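Local coordinates for enoyl-CoA hydratase/isomerase family protein (Bacillus anthracis, PDB 3KQF) that catalyses, as an enoyl-CoA hydratase of the crotonase family, the addition of water to the double bond of enoyl-CoA thioesters, at the interface of chains A and B. Sequence-based numbering; all coordinates share one arbitrary frame. Chains: chain A/B, Enoyl-CoA hydratase/isomerase family protein.

The interface of chains A and B. Residues chain A 211, 215, 219; chain B 140, 145, 163, 167-168.
A:Ile219 and B:Ile167 meet tip to tip, their CD1 methyls 3.8 Å apart, where helix 209-222 of chain A lies against helix 160-169 of chain B. In both isoleucines CG1 stands anti to the carbonyl carbon (chi1 -63° in A:Ile219, -69° in B:Ile167) and the chain runs on extended, which carries each terminal methyl out toward the other subunit. The second branch of B:Ile167 is used as well: CG2 sits 3.9 Å from CB of A:Ala215, one turn earlier on the chain A helix. The small A:Ala215, with 28 Å² hidden, probably leaves room for this van der Waals contact. The ring of B:Tyr168 flanks the core more loosely: CE1 is 4.2 Å from A:Ile219 CD1, and the methyl lies out of the ring plane and outside the ring's outline, not stacked over its face.

Packing thins toward A:Ala211, where B:Ile145 CG2 lies 3.9 Å from A:Ala211 CA and little surface is hidden on either residue. B:Thr140 and, beside A:Ile219, B:Ala163 are more peripheral still, each with 3 Å² hidden. Within its own chain, B:Thr140 OG1 hydrogen-bonds mainly to B:Ile167 O at 2.9 Å, nearly in line with the carbonyl (160°); B:Tyr168 O, 3.2 Å from OG1 and approached from above the carbonyl plane, is at most a weaker, shared acceptor. This ties 3-10 helix 139-142 to helix 160-169, probably steadying B:Ile167. The patch contributes apolar helix packing between subunits of the deposited trimer, consistent with the trimer-based assembly of crotonase-family enzymes.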
# COMPACT_ATOMS: atom_id res chain seq x y z
N ALA A 211 14.76 10.62 18.74
CA ALA A 211 14.82 9.82 17.52
C ALA A 211 13.44 9.23 17.14
O ALA A 211 13.01 9.32 15.99
CB ALA A 211 15.86 8.68 17.68
N ALA A 215 11.28 10.25 13.95
CA ALA A 215 10.85 9.17 13.03
C ALA A 215 9.36 9.29 12.75
O ALA A 215 8.92 9.14 11.61
CB ALA A 215 11.19 7.77 13.58
N ILE A 219 8.13 9.92 8.91
CA ILE A 219 7.26 8.93 8.27
C ILE A 219 5.86 9.53 7.95
O ILE A 219 5.42 9.49 6.83
CB ILE A 219 7.07 7.67 9.16
CG1 ILE A 219 8.41 6.94 9.39
CG2 ILE A 219 6.03 6.73 8.53
CD1 ILE A 219 8.38 5.88 10.53
N THR B 140 16.63 3.61 15.89
CA THR B 140 16.10 4.23 17.10
C THR B 140 16.65 3.59 18.40
O THR B 140 16.66 4.24 19.44
CB THR B 140 14.56 4.25 17.13
OG1 THR B 140 14.08 2.92 17.06
CG2 THR B 140 13.99 5.07 15.94
N ILE B 145 17.92 7.93 13.51
CA ILE B 145 16.85 7.48 12.65
C ILE B 145 17.50 7.02 11.35
O ILE B 145 18.68 7.33 11.11
CB ILE B 145 15.81 8.60 12.35
CG1 ILE B 145 16.45 9.72 11.51
CG2 ILE B 145 15.17 9.13 13.67
CD1 ILE B 145 15.46 10.76 10.97
N ALA B 163 5.58 -0.05 8.86
CA ALA B 163 6.85 0.72 8.80
C ALA B 163 7.09 1.43 10.13
O ALA B 163 8.23 1.46 10.65
CB ALA B 163 6.83 1.73 7.63
N ILE B 167 10.18 0.64 12.62
CA ILE B 167 11.14 1.73 12.86
C ILE B 167 11.11 2.21 14.33
O ILE B 167 12.19 2.45 14.91
CB ILE B 167 10.95 2.90 11.87
CG1 ILE B 167 11.38 2.46 10.45
CG2 ILE B 167 11.80 4.11 12.32
CD1 ILE B 167 11.00 3.42 9.32
N TYR B 168 9.92 2.35 14.92
CA TYR B 168 9.83 2.80 16.31
C TYR B 168 10.46 1.79 17.25
O TYR B 168 11.14 2.18 18.17
CB TYR B 168 8.40 3.04 16.81
CG TYR B 168 7.60 4.06 16.08
CD1 TYR B 168 8.19 5.01 15.28
CD2 TYR B 168 6.23 4.14 16.29
CE1 TYR B 168 7.43 5.95 14.61
CE2 TYR B 168 5.46 5.09 15.66
CZ TYR B 168 6.06 6.01 14.82
OH TYR B 168 5.30 6.96 14.17